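Local coordinates for cytomegalovirus protein US2 (PDB 1IM3) that binds newly made MHC class I heavy chains through its lumenal immunoglobulin-like domain and redirects them to the cytosol for proteasomal destruction, hiding infected cells from cytotoxic T cells, at residues D[49-54]-D[63-68]; D[32-37]-D[76-81]; D[27-32]-D[81-86]. All blocks are in the same frame, centred on the assembly; numbering follows the deposited sequence.

Interaction 1: D[49-54]-D[63-68]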
ATOM      1  N   ALA D  49       8.657  24.261  -8.419  1.00 31.48           N
ATOM      2  CA  ALA D  49       7.859  24.261  -9.651  1.00 31.36           C
ATOM      3  C   ALA D  49       8.397  25.219 -10.715  1.00 30.94           C
ATOM      4  O   ALA D  49       8.205  24.990 -11.911  1.00 32.32           O
ATOM      5  CB  ALA D  49       6.367  24.573  -9.337  1.00 24.33           C
ATOM      6  N   ASP D  50       9.066  26.283 -10.296  1.00 30.64           N
ATOM      7  CA  ASP D  50       9.581  27.249 -11.258  1.00 34.20           C
ATOM      8  C   ASP D  50      10.665  26.637 -12.155  1.00 36.07           C
ATOM      9  O   ASP D  50      10.976  27.169 -13.224  1.00 36.60           O
ATOM     10  CB  ASP D  50      10.178  28.486 -10.566  1.00 34.95           C
ATOM     11  CG  ASP D  50       9.137  29.377  -9.917  1.00 37.81           C
ATOM     12  OD1 ASP D  50       7.910  29.159 -10.105  1.00 40.06           O
ATOM     13  OD2 ASP D  50       9.585  30.311  -9.224  1.00 37.27           O
ATOM     14  N   ASP D  51      11.260  25.529 -11.718  1.00 34.47           N
ATOM     15  CA  ASP D  51      12.298  24.900 -12.509  1.00 33.67           C
ATOM     16  C   ASP D  51      11.782  23.853 -13.486  1.00 33.17           C
ATOM     17  O   ASP D  51      12.580  23.133 -14.107  1.00 30.87           O
ATOM     18  CB  ASP D  51      13.350  24.266 -11.606  1.00 36.25           C
ATOM     19  CG  ASP D  51      14.152  25.294 -10.813  1.00 36.62           C
ATOM     20  OD1 ASP D  51      15.039  24.879 -10.049  1.00 34.84           O
ATOM     21  OD2 ASP D  51      13.918  26.512 -10.944  1.00 38.62           O
ATOM     22  N   VAL D  52      10.463  23.763 -13.608  1.00 31.67           N
ATOM     23  CA  VAL D  52       9.827  22.840 -14.529  1.00 32.40           C
ATOM     24  C   VAL D  52       8.733  23.581 -15.315  1.00 34.76           C
ATOM     25  O   VAL D  52       7.904  24.272 -14.720  1.00 36.03           O
ATOM     26  CB  VAL D  52       9.192  21.668 -13.779  1.00 31.83           C
ATOM     27  CG1 VAL D  52       8.507  20.730 -14.765  1.00 31.19           C
ATOM     28  CG2 VAL D  52      10.271  20.911 -12.992  1.00 30.07           C
ATOM     29  N   GLU D  53       8.746  23.455 -16.641  1.00 36.09           N
ATOM     30  CA  GLU D  53       7.724  24.089 -17.463  1.00 38.45           C
ATOM     31  C   GLU D  53       7.102  23.088 -18.392  1.00 35.96           C
ATOM     32  O   GLU D  53       7.796  22.472 -19.197  1.00 35.05           O
ATOM     33  CB  GLU D  53       8.326  25.237 -18.268  1.00 42.38           C
ATOM     34  CG  GLU D  53       8.884  26.334 -17.386  1.00 49.54           C
ATOM     35  CD  GLU D  53       9.379  27.529 -18.173  1.00 55.11           C
ATOM     36  OE1 GLU D  53      10.261  27.352 -19.047  1.00 56.57           O
ATOM     37  OE2 GLU D  53       8.882  28.650 -17.914  1.00 56.46           O
ATOM     38  N   PHE D  54       5.793  22.927 -18.267  1.00 35.60           N
ATOM     39  CA  PHE D  54       5.046  21.996 -19.092  1.00 35.98           C
ATOM     40  C   PHE D  54       4.053  22.763 -19.940  1.00 36.20           C
ATOM     41  O   PHE D  54       3.354  23.633 -19.413  1.00 36.74           O
ATOM     42  CB  PHE D  54       4.283  21.012 -18.199  1.00 32.05           C
ATOM     43  CG  PHE D  54       3.463  20.004 -18.958  1.00 32.94           C
ATOM     44  CD1 PHE D  54       4.075  19.081 -19.801  1.00 32.24           C
ATOM     45  CD2 PHE D  54       2.080  19.950 -18.797  1.00 34.00           C
ATOM     46  CE1 PHE D  54       3.329  18.117 -20.468  1.00 34.49           C
ATOM     47  CE2 PHE D  54       1.326  18.992 -19.457  1.00 33.54           C
ATOM     48  CZ  PHE D  54       1.946  18.075 -20.293  1.00 34.89           C
ATOM     49  N   ASN D  63      14.767  23.352 -15.728  1.00 34.48           N
ATOM     50  CA  ASN D  63      15.873  24.261 -15.531  1.00 32.77           C
ATOM     51  C   ASN D  63      16.144  24.305 -14.026  1.00 32.77           C
ATOM     52  O   ASN D  63      15.982  25.330 -13.366  1.00 32.57           O
ATOM     53  CB  ASN D  63      15.496  25.652 -16.036  1.00 33.14           C
ATOM     54  CG  ASN D  63      16.665  26.631 -15.963  1.00 36.52           C
ATOM     55  OD1 ASN D  63      17.822  26.217 -16.013  1.00 36.24           O
ATOM     56  ND2 ASN D  63      16.368  27.930 -15.859  1.00 34.48           N
ATOM     57  N   VAL D  64      16.535  23.162 -13.497  1.00 31.30           N
ATOM     58  CA  VAL D  64      16.820  23.013 -12.081  1.00 35.54           C
ATOM     59  C   VAL D  64      18.001  23.883 -11.676  1.00 37.07           C
ATOM     60  O   VAL D  64      19.087  23.765 -12.240  1.00 37.79           O
ATOM     61  CB  VAL D  64      17.121  21.543 -11.757  1.00 34.38           C
ATOM     62  CG1 VAL D  64      17.469  21.386 -10.276  1.00 35.79           C
ATOM     63  CG2 VAL D  64      15.909  20.691 -12.103  1.00 33.92           C
ATOM     64  N   ARG D  65      17.792  24.762 -10.709  1.00 37.92           N
ATOM     65  CA  ARG D  65      18.851  25.669 -10.285  1.00 40.61           C
ATOM     66  C   ARG D  65      19.112  25.601  -8.778  1.00 41.46           C
ATOM     67  O   ARG D  65      18.182  25.582  -7.966  1.00 42.42           O
ATOM     68  CB  ARG D  65      18.503  27.107 -10.712  1.00 41.65           C
ATOM     69  CG  ARG D  65      18.410  27.313 -12.227  1.00 42.50           C
ATOM     70  CD  ARG D  65      17.548  28.509 -12.599  1.00 41.67           C
ATOM     71  NE  ARG D  65      16.119  28.228 -12.491  1.00 43.24           N
ATOM     72  CZ  ARG D  65      15.164  29.100 -12.798  1.00 45.37           C
ATOM     73  NH1 ARG D  65      15.492  30.312 -13.231  1.00 44.71           N
ATOM     74  NH2 ARG D  65      13.883  28.759 -12.672  1.00 44.10           N
ATOM     75  N   ASN D  66      20.402  25.488  -8.446  1.00 41.26           N
ATOM     76  CA  ASN D  66      20.916  25.449  -7.072  1.00 41.08           C
ATOM     77  C   ASN D  66      20.380  24.388  -6.151  1.00 39.26           C
ATOM     78  O   ASN D  66      20.107  24.648  -4.992  1.00 37.55           O
ATOM     79  CB  ASN D  66      20.696  26.786  -6.413  1.00 44.18           C
ATOM     80  CG  ASN D  66      21.667  27.797  -6.885  1.00 50.21           C
ATOM     81  OD1 ASN D  66      22.850  27.747  -6.526  1.00 52.90           O
ATOM     82  ND2 ASN D  66      21.201  28.725  -7.723  1.00 52.45           N
ATOM     83  N   LEU D  67      20.243  23.187  -6.666  1.00 38.29           N
ATOM     84  CA  LEU D  67      19.713  22.117  -5.868  1.00 38.80           C
ATOM     85  C   LEU D  67      20.829  21.486  -5.048  1.00 38.53           C
ATOM     86  O   LEU D  67      21.773  20.926  -5.602  1.00 36.83           O
ATOM     87  CB  LEU D  67      19.049  21.084  -6.782  1.00 34.03           C
ATOM     88  CG  LEU D  67      18.400  19.962  -5.995  1.00 33.57           C
ATOM     89  CD1 LEU D  67      17.395  20.540  -4.993  1.00 36.99           C
ATOM     90  CD2 LEU D  67      17.733  19.020  -6.947  1.00 35.27           C
ATOM     91  N   ASP D  68      20.729  21.589  -3.732  1.00 40.79           N
ATOM     92  CA  ASP D  68      21.760  21.009  -2.884  1.00 45.64           C
ATOM     93  C   ASP D  68      21.792  19.503  -3.055  1.00 46.39           C
ATOM     94  O   ASP D  68      20.789  18.831  -2.881  1.00 47.76           O
ATOM     95  CB  ASP D  68      21.526  21.304  -1.394  1.00 47.17           C
ATOM     96  CG  ASP D  68      21.693  22.769  -1.039  1.00 51.72           C
ATOM     97  OD1 ASP D  68      22.421  23.500  -1.748  1.00 54.60           O
ATOM     98  OD2 ASP D  68      21.099  23.186  -0.019  1.00 55.26           O
TER

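Interaction 2: D[32-37]-D[76-81]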
ATOM      1  N   PHE D  32       7.446  14.552 -13.248  1.00 25.94           N
ATOM      2  CA  PHE D  32       8.895  14.826 -13.286  1.00 27.61           C
ATOM      3  C   PHE D  32       9.417  14.176 -12.009  1.00 27.72           C
ATOM      4  O   PHE D  32       9.128  14.649 -10.915  1.00 26.56           O
ATOM      5  CB  PHE D  32       9.154  16.334 -13.250  1.00 25.50           C
ATOM      6  CG  PHE D  32      10.595  16.719 -13.434  1.00 28.22           C
ATOM      7  CD1 PHE D  32      11.217  16.603 -14.674  1.00 28.09           C
ATOM      8  CD2 PHE D  32      11.334  17.230 -12.368  1.00 30.05           C
ATOM      9  CE1 PHE D  32      12.544  16.994 -14.853  1.00 26.66           C
ATOM     10  CE2 PHE D  32      12.670  17.623 -12.547  1.00 29.19           C
ATOM     11  CZ  PHE D  32      13.261  17.502 -13.798  1.00 26.60           C
ATOM     12  N   ASP D  33      10.186  13.105 -12.143  1.00 26.95           N
ATOM     13  CA  ASP D  33      10.645  12.363 -10.967  1.00 27.92           C
ATOM     14  C   ASP D  33      12.179  12.230 -10.910  1.00 26.92           C
ATOM     15  O   ASP D  33      12.729  11.182 -11.215  1.00 24.98           O
ATOM     16  CB  ASP D  33       9.962  10.984 -11.019  1.00 27.30           C
ATOM     17  CG  ASP D  33      10.199  10.143  -9.769  1.00 29.99           C
ATOM     18  OD1 ASP D  33      10.833  10.627  -8.805  1.00 30.33           O
ATOM     19  OD2 ASP D  33       9.742   8.983  -9.756  1.00 28.66           O
ATOM     20  N   PRO D  34      12.876  13.297 -10.507  1.00 27.05           N
ATOM     21  CA  PRO D  34      14.344  13.293 -10.430  1.00 30.13           C
ATOM     22  C   PRO D  34      14.943  12.572  -9.225  1.00 31.22           C
ATOM     23  O   PRO D  34      14.461  12.699  -8.104  1.00 32.47           O
ATOM     24  CB  PRO D  34      14.692  14.780 -10.454  1.00 26.99           C
ATOM     25  CG  PRO D  34      13.583  15.375  -9.666  1.00 28.34           C
ATOM     26  CD  PRO D  34      12.341  14.630 -10.188  1.00 29.65           C
ATOM     27  N   LYS D  35      15.989  11.797  -9.472  1.00 32.90           N
ATOM     28  CA  LYS D  35      16.663  11.061  -8.400  1.00 36.89           C
ATOM     29  C   LYS D  35      18.158  11.332  -8.401  1.00 38.72           C
ATOM     30  O   LYS D  35      18.755  11.541  -9.456  1.00 38.26           O
ATOM     31  CB  LYS D  35      16.493   9.543  -8.539  1.00 35.13           C
ATOM     32  CG  LYS D  35      15.135   8.931  -8.186  1.00 35.87           C
ATOM     33  CD  LYS D  35      14.214   8.841  -9.403  1.00 36.62           C
ATOM     34  CE  LYS D  35      13.065   7.828  -9.234  1.00 35.69           C
ATOM     35  NZ  LYS D  35      12.072   8.108  -8.149  1.00 32.07           N
ATOM     36  N   ALA D  36      18.752  11.342  -7.212  1.00 39.89           N
ATOM     37  CA  ALA D  36      20.188  11.534  -7.095  1.00 43.60           C
ATOM     38  C   ALA D  36      20.739  10.114  -7.075  1.00 47.27           C
ATOM     39  O   ALA D  36      20.189   9.230  -6.415  1.00 47.54           O
ATOM     40  CB  ALA D  36      20.543  12.234  -5.802  1.00 40.88           C
ATOM     41  N   ASP D  37      21.800   9.869  -7.823  1.00 50.15           N
ATOM     42  CA  ASP D  37      22.387   8.535  -7.803  1.00 54.92           C
ATOM     43  C   ASP D  37      23.751   8.642  -7.144  1.00 55.80           C
ATOM     44  O   ASP D  37      24.623   9.365  -7.634  1.00 55.03           O
ATOM     45  CB  ASP D  37      22.562   7.975  -9.204  1.00 56.01           C
ATOM     46  CG  ASP D  37      22.931   6.510  -9.190  1.00 58.52           C
ATOM     47  OD1 ASP D  37      23.532   6.056  -8.187  1.00 59.73           O
ATOM     48  OD2 ASP D  37      22.632   5.809 -10.178  1.00 57.38           O
ATOM     49  N   LEU D  76      22.587  12.018 -12.217  1.00 45.73           N
ATOM     50  CA  LEU D  76      21.179  12.393 -12.101  1.00 42.65           C
ATOM     51  C   LEU D  76      20.377  11.307 -12.810  1.00 41.71           C
ATOM     52  O   LEU D  76      20.550  11.090 -14.012  1.00 41.55           O
ATOM     53  CB  LEU D  76      20.891  13.747 -12.781  1.00 41.52           C
ATOM     54  CG  LEU D  76      19.396  14.143 -12.860  1.00 39.74           C
ATOM     55  CD1 LEU D  76      18.851  14.342 -11.460  1.00 38.08           C
ATOM     56  CD2 LEU D  76      19.215  15.414 -13.656  1.00 37.87           C
ATOM     57  N   ALA D  77      19.534  10.598 -12.067  1.00 39.21           N
ATOM     58  CA  ALA D  77      18.677   9.578 -12.666  1.00 39.13           C
ATOM     59  C   ALA D  77      17.318  10.256 -12.769  1.00 38.38           C
ATOM     60  O   ALA D  77      16.679  10.549 -11.765  1.00 39.19           O
ATOM     61  CB  ALA D  77      18.579   8.351 -11.785  1.00 40.11           C
ATOM     62  N   LEU D  78      16.883  10.504 -13.990  1.00 36.98           N
ATOM     63  CA  LEU D  78      15.633  11.196 -14.211  1.00 37.45           C
ATOM     64  C   LEU D  78      14.534  10.300 -14.745  1.00 35.55           C
ATOM     65  O   LEU D  78      14.566   9.892 -15.906  1.00 36.90           O
ATOM     66  CB  LEU D  78      15.879  12.356 -15.175  1.00 39.97           C
ATOM     67  CG  LEU D  78      14.750  13.355 -15.403  1.00 44.27           C
ATOM     68  CD1 LEU D  78      14.255  13.895 -14.065  1.00 43.05           C
ATOM     69  CD2 LEU D  78      15.273  14.499 -16.289  1.00 45.80           C
ATOM     70  N   ARG D  79      13.566   9.979 -13.894  1.00 32.18           N
ATOM     71  CA  ARG D  79      12.440   9.156 -14.310  1.00 31.22           C
ATOM     72  C   ARG D  79      11.342  10.106 -14.761  1.00 30.75           C
ATOM     73  O   ARG D  79      11.000  11.048 -14.064  1.00 30.06           O
ATOM     74  CB  ARG D  79      11.939   8.277 -13.154  1.00 31.23           C
ATOM     75  CG  ARG D  79      10.653   7.494 -13.461  1.00 30.62           C
ATOM     76  CD  ARG D  79      10.222   6.567 -12.312  1.00 28.92           C
ATOM     77  NE  ARG D  79       8.937   5.929 -12.595  1.00 26.99           N
ATOM     78  CZ  ARG D  79       7.753   6.431 -12.247  1.00 25.90           C
ATOM     79  NH1 ARG D  79       7.660   7.589 -11.582  1.00 22.67           N
ATOM     80  NH2 ARG D  79       6.659   5.779 -12.578  1.00 24.73           N
ATOM     81  N   LEU D  80      10.808   9.872 -15.945  1.00 30.64           N
ATOM     82  CA  LEU D  80       9.759  10.735 -16.451  1.00 32.30           C
ATOM     83  C   LEU D  80       8.605   9.879 -16.911  1.00 33.22           C
ATOM     84  O   LEU D  80       8.817   8.776 -17.403  1.00 35.27           O
ATOM     85  CB  LEU D  80      10.258  11.546 -17.652  1.00 31.62           C
ATOM     86  CG  LEU D  80      11.411  12.521 -17.460  1.00 34.26           C
ATOM     87  CD1 LEU D  80      11.791  13.110 -18.805  1.00 34.72           C
ATOM     88  CD2 LEU D  80      11.004  13.633 -16.490  1.00 31.33           C
ATOM     89  N   VAL D  81       7.380  10.340 -16.704  1.00 31.94           N
ATOM     90  CA  VAL D  81       6.274   9.582 -17.245  1.00 32.72           C
ATOM     91  C   VAL D  81       5.472  10.609 -18.029  1.00 32.74           C
ATOM     92  O   VAL D  81       4.994  11.612 -17.502  1.00 31.22           O
ATOM     93  CB  VAL D  81       5.461   8.790 -16.168  1.00 34.68           C
ATOM     94  CG1 VAL D  81       5.936   9.114 -14.785  1.00 33.94           C
ATOM     95  CG2 VAL D  81       3.985   8.986 -16.364  1.00 32.86           C
TER

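Interaction 3: D[27-32]-D[81-86]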
ATOM      1  N   MET D  27       2.370  15.031 -25.192  1.00 45.51           N
ATOM      2  CA  MET D  27       1.906  14.559 -23.879  1.00 42.83           C
ATOM      3  C   MET D  27       0.891  15.540 -23.312  1.00 42.18           C
ATOM      4  O   MET D  27       1.104  16.754 -23.355  1.00 40.57           O
ATOM      5  CB  MET D  27       3.032  14.477 -22.846  1.00 43.68           C
ATOM      6  CG  MET D  27       4.335  13.889 -23.301  1.00 48.84           C
ATOM      7  SD  MET D  27       5.346  15.145 -24.088  1.00 47.73           S
ATOM      8  CE  MET D  27       5.768  16.139 -22.741  1.00 51.45           C
ATOM      9  N   SER D  28      -0.201  15.021 -22.760  1.00 40.63           N
ATOM     10  CA  SER D  28      -1.224  15.884 -22.163  1.00 40.77           C
ATOM     11  C   SER D  28      -0.962  16.023 -20.651  1.00 38.38           C
ATOM     12  O   SER D  28      -1.441  16.944 -19.997  1.00 37.99           O
ATOM     13  CB  SER D  28      -2.629  15.303 -22.408  1.00 43.35           C
ATOM     14  OG  SER D  28      -2.696  13.938 -22.003  1.00 51.40           O
ATOM     15  N   ARG D  29      -0.188  15.112 -20.092  1.00 36.16           N
ATOM     16  CA  ARG D  29       0.121  15.181 -18.663  1.00 32.82           C
ATOM     17  C   ARG D  29       1.524  14.631 -18.474  1.00 31.59           C
ATOM     18  O   ARG D  29       2.058  13.976 -19.377  1.00 30.90           O
ATOM     19  CB  ARG D  29      -0.891  14.351 -17.863  1.00 28.03           C
ATOM     20  CG  ARG D  29      -0.948  12.895 -18.300  1.00 29.16           C
ATOM     21  CD  ARG D  29      -2.145  12.143 -17.705  1.00 28.80           C
ATOM     22  NE  ARG D  29      -2.331  10.884 -18.433  1.00 31.74           N
ATOM     23  CZ  ARG D  29      -1.741   9.738 -18.127  1.00 29.49           C
ATOM     24  NH1 ARG D  29      -0.915   9.658 -17.085  1.00 28.13           N
ATOM     25  NH2 ARG D  29      -1.972   8.681 -18.887  1.00 31.23           N
ATOM     26  N   PHE D  30       2.119  14.901 -17.307  1.00 30.78           N
ATOM     27  CA  PHE D  30       3.470  14.423 -17.023  1.00 29.66           C
ATOM     28  C   PHE D  30       3.770  14.287 -15.527  1.00 31.50           C
ATOM     29  O   PHE D  30       3.041  14.791 -14.676  1.00 31.32           O
ATOM     30  CB  PHE D  30       4.500  15.403 -17.578  1.00 25.35           C
ATOM     31  CG  PHE D  30       4.689  16.619 -16.696  1.00 26.56           C
ATOM     32  CD1 PHE D  30       3.721  17.630 -16.665  1.00 24.38           C
ATOM     33  CD2 PHE D  30       5.765  16.689 -15.795  1.00 23.19           C
ATOM     34  CE1 PHE D  30       3.805  18.693 -15.752  1.00 22.81           C
ATOM     35  CE2 PHE D  30       5.877  17.746 -14.862  1.00 19.16           C
ATOM     36  CZ  PHE D  30       4.892  18.757 -14.837  1.00 24.67           C
ATOM     37  N   VAL D  31       4.875  13.604 -15.236  1.00 30.08           N
ATOM     38  CA  VAL D  31       5.382  13.440 -13.886  1.00 29.37           C
ATOM     39  C   VAL D  31       6.886  13.635 -14.033  1.00 29.15           C
ATOM     40  O   VAL D  31       7.519  12.995 -14.867  1.00 27.74           O
ATOM     41  CB  VAL D  31       5.143  12.038 -13.295  1.00 30.90           C
ATOM     42  CG1 VAL D  31       5.683  11.999 -11.875  1.00 27.58           C
ATOM     43  CG2 VAL D  31       3.647  11.706 -13.297  1.00 30.54           C
ATOM     44  N   PHE D  32       7.446  14.552 -13.248  1.00 25.94           N
ATOM     45  CA  PHE D  32       8.895  14.826 -13.286  1.00 27.61           C
ATOM     46  C   PHE D  32       9.417  14.176 -12.009  1.00 27.72           C
ATOM     47  O   PHE D  32       9.128  14.649 -10.915  1.00 26.56           O
ATOM     48  CB  PHE D  32       9.154  16.334 -13.250  1.00 25.50           C
ATOM     49  CG  PHE D  32      10.595  16.719 -13.434  1.00 28.22           C
ATOM     50  CD1 PHE D  32      11.217  16.603 -14.674  1.00 28.09           C
ATOM     51  CD2 PHE D  32      11.334  17.230 -12.368  1.00 30.05           C
ATOM     52  CE1 PHE D  32      12.544  16.994 -14.853  1.00 26.66           C
ATOM     53  CE2 PHE D  32      12.670  17.623 -12.547  1.00 29.19           C
ATOM     54  CZ  PHE D  32      13.261  17.502 -13.798  1.00 26.60           C
ATOM     55  N   VAL D  81       7.380  10.340 -16.704  1.00 31.94           N
ATOM     56  CA  VAL D  81       6.274   9.582 -17.245  1.00 32.72           C
ATOM     57  C   VAL D  81       5.472  10.609 -18.029  1.00 32.74           C
ATOM     58  O   VAL D  81       4.994  11.612 -17.502  1.00 31.22           O
ATOM     59  CB  VAL D  81       5.461   8.790 -16.168  1.00 34.68           C
ATOM     60  CG1 VAL D  81       5.936   9.114 -14.785  1.00 33.94           C
ATOM     61  CG2 VAL D  81       3.985   8.986 -16.364  1.00 32.86           C
ATOM     62  N   LEU D  82       5.430  10.376 -19.331  1.00 31.87           N
ATOM     63  CA  LEU D  82       4.779  11.260 -20.281  1.00 32.14           C
ATOM     64  C   LEU D  82       3.572  10.549 -20.836  1.00 32.65           C
ATOM     65  O   LEU D  82       3.692   9.486 -21.459  1.00 29.58           O
ATOM     66  CB  LEU D  82       5.757  11.575 -21.403  1.00 32.22           C
ATOM     67  CG  LEU D  82       7.170  11.930 -20.917  1.00 34.13           C
ATOM     68  CD1 LEU D  82       8.121  12.040 -22.103  1.00 31.96           C
ATOM     69  CD2 LEU D  82       7.128  13.226 -20.139  1.00 30.50           C
ATOM     70  N   GLN D  83       2.396  11.117 -20.593  1.00 36.07           N
ATOM     71  CA  GLN D  83       1.175  10.485 -21.083  1.00 40.66           C
ATOM     72  C   GLN D  83       1.145   9.039 -20.623  1.00 38.62           C
ATOM     73  O   GLN D  83       0.591   8.199 -21.309  1.00 41.60           O
ATOM     74  CB  GLN D  83       1.137  10.507 -22.613  1.00 44.00           C
ATOM     75  CG  GLN D  83       0.419  11.663 -23.177  1.00 50.58           C
ATOM     76  CD  GLN D  83      -1.053  11.487 -23.069  1.00 53.96           C
ATOM     77  OE1 GLN D  83      -1.537  10.882 -22.104  1.00 54.29           O
ATOM     78  NE2 GLN D  83      -1.798  12.021 -24.057  1.00 55.74           N
ATOM     79  N   GLY D  84       1.750   8.739 -19.477  1.00 37.74           N
ATOM     80  CA  GLY D  84       1.743   7.364 -19.002  1.00 37.43           C
ATOM     81  C   GLY D  84       2.929   6.503 -19.398  1.00 36.60           C
ATOM     82  O   GLY D  84       3.130   5.441 -18.810  1.00 36.85           O
ATOM     83  N   ASP D  85       3.712   6.937 -20.384  1.00 37.49           N
ATOM     84  CA  ASP D  85       4.875   6.165 -20.789  1.00 39.91           C
ATOM     85  C   ASP D  85       6.050   6.563 -19.925  1.00 38.18           C
ATOM     86  O   ASP D  85       6.340   7.756 -19.770  1.00 37.46           O
ATOM     87  CB  ASP D  85       5.218   6.399 -22.267  1.00 45.52           C
ATOM     88  CG  ASP D  85       4.203   5.756 -23.211  1.00 52.32           C
ATOM     89  OD1 ASP D  85       3.775   4.601 -22.939  1.00 55.36           O
ATOM     90  OD2 ASP D  85       3.842   6.402 -24.225  1.00 54.96           O
ATOM     91  N   VAL D  86       6.721   5.559 -19.373  1.00 35.24           N
ATOM     92  CA  VAL D  86       7.871   5.767 -18.513  1.00 36.48           C
ATOM     93  C   VAL D  86       9.178   5.717 -19.288  1.00 37.59           C
ATOM     94  O   VAL D  86       9.394   4.840 -20.122  1.00 40.42           O
ATOM     95  CB  VAL D  86       7.937   4.668 -17.401  1.00 36.57           C
ATOM     96  CG1 VAL D  86       9.098   4.938 -16.448  1.00 34.98           C
ATOM     97  CG2 VAL D  86       6.630   4.620 -16.643  1.00 34.40           C
TER
HETATM   98  O   HOH W   1       2.158  11.288 -17.583  1.00 27.98           O

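Interaction 1: D[49-54]-D[63-68]
Asp51 and Arg65 reach across the open end of the hairpin formed by strands 52-55 and 59-68, in one sheet of the immunoglobulin-like sandwich, their side chains crossing obliquely with carboxylate and guanidinium planes 47° apart. In both residues CG stands anti to the carbonyl carbon, and the Arg65 chain folds at chi3 (-77°), which brings the guanidinium back over its own strand. Asp51 OD2 meets the edge of that group: NH2 of Arg65 donates to it at 2.8 Å from above the carboxylate plane, while NE of Arg65 adds a weak bond to the same oxygen. The second carboxylate oxygen turns to the main chain, Asp51 OD1 accepting the backbone N of Arg65 at 2.8 Å. One aspartate holds both the amide and the head group of a single arginine. Asn63 ND2 lies over one face of the guanidinium, and Asn63 OD1 is bonded to Arg20 on strand 16-25. Between the two segments the one backbone bond runs from Asn63 N to Asp51 O at 2.7 Å, nearly straight at 164°. With one good and one weak bond from the guanidinium and one from an amide, the buried Asp51 carboxylate is probably ionised.

Interaction 2: D[32-37]-D[76-81]
Strands 30-37 and 75-82 are antiparallel neighbours in one sheet of the immunoglobulin-like sandwich, and here they sort their side chains into an apolar layer and a charged one. Two hydrogen-bonded pairs, Asp33 with Arg79 and Lys35 with Ala77, set the register; Lys35 N to Ala77 O is the shortest of their four bonds at 2.7 Å. On the face carrying Phe32, Pro34, Leu76, Leu78 and Leu80, Leu78 CD1 sits over the Phe32 ring, 4.0 Å from its centroid, in a CH-pi contact offset toward the rim. The same methyl touches Pro34 CB at 3.7 Å, so one branch fills the angle between ring and proline. Leu80 runs alongside Phe32, its CD2 3.5 Å from ring atom CD1. Phe32 also meets the ring of Trp62 from the facing sheet, and Leu80 packs on Ile23.

The other face carries a salt-bridge network. Arg79, extended from CG to NE, crosses Asp33 obliquely, with guanidinium and carboxylate planes 82° apart. Lys35, bent at chi2 (91°) and chi4, returns its NZ to the Asp33 carboxylate through weak bonds, and Asn44 holds the same ammonium. A chain of another protein reaches this face: its basic side chain bridges Asp33, and its backbone bonds Asp33, Lys35 and Arg79. Asp33 OD2 lies near the guanidinium plane of Arg79 and accepts NH1 of Arg79 on its anti lone pair at 3.1 Å.

Interaction 3: D[27-32]-D[81-86]
Backbone bonds come first. Val31 and Val81 form a hydrogen-bonded antiparallel pair, Val31 N to Val81 O at 3.0 Å and Val81 N to Val31 O at 3.2 Å. Past the non-hydrogen-bonded pair Phe30-Leu82, Gln83 N donates to Arg29 O at 3.1 Å, nearly straight at 167°. A water at this parting donates to Val81 O at 2.9 Å and weakly to Arg29 O, and accepts from Gly84 N, tying the turn to the backbone of Arg29.

Apolar contacts are tight. Met27, bent at chi2 (85°) and chi3, lies alongside Leu82 with its CG only 3.3 Å from Leu82 CB. On the opposite side of the sheet Val31 CB meets Val81 CG1 at 3.4 Å, the two valines pointing the same way.

Polar side chains cover the turn. Gln83, folded at chi2, lays its CG against Met27 CA, and its amide plane stands 82° from the Arg29 guanidinium. One face of that guanidinium rests on the Gln83-Gly84 peptide, with Gln83 C 3.5 Å above its plane. A chain of another protein accepts Arg29 NH2 through its backbone, and offers an aromatic side chain to Arg29 and a basic one to Phe30 in cation-pi contacts.

Leu82 to Asp85 is a type I' turn, characteristic of a two-residue beta hairpin; here it links strands 75-82 and 85-91 at one end of the immunoglobulin-like sandwich.

Overall arrangement
Interaction 3 continues the pairing of interaction 2 to its end, where a loop and a turn take over; interaction 1 belongs to the facing sheet. Interaction 2 is the buried one, its centre about 5 Å from the chain centre, against about 9 Å for interaction 1 and 13 Å for interaction 3. Among the contacts between the layers, Val52 packs on Phe32, and Phe54 on Phe30 and the loop residue Met27. Chemistry follows place: one aspartate-arginine pair in the partly buried hairpin, an apolar core backed by a charged network in the middle, and tight apolar pairs, a water and turn contacts at the end. Another protein chain touches interactions 2 and 3 but not interaction 1.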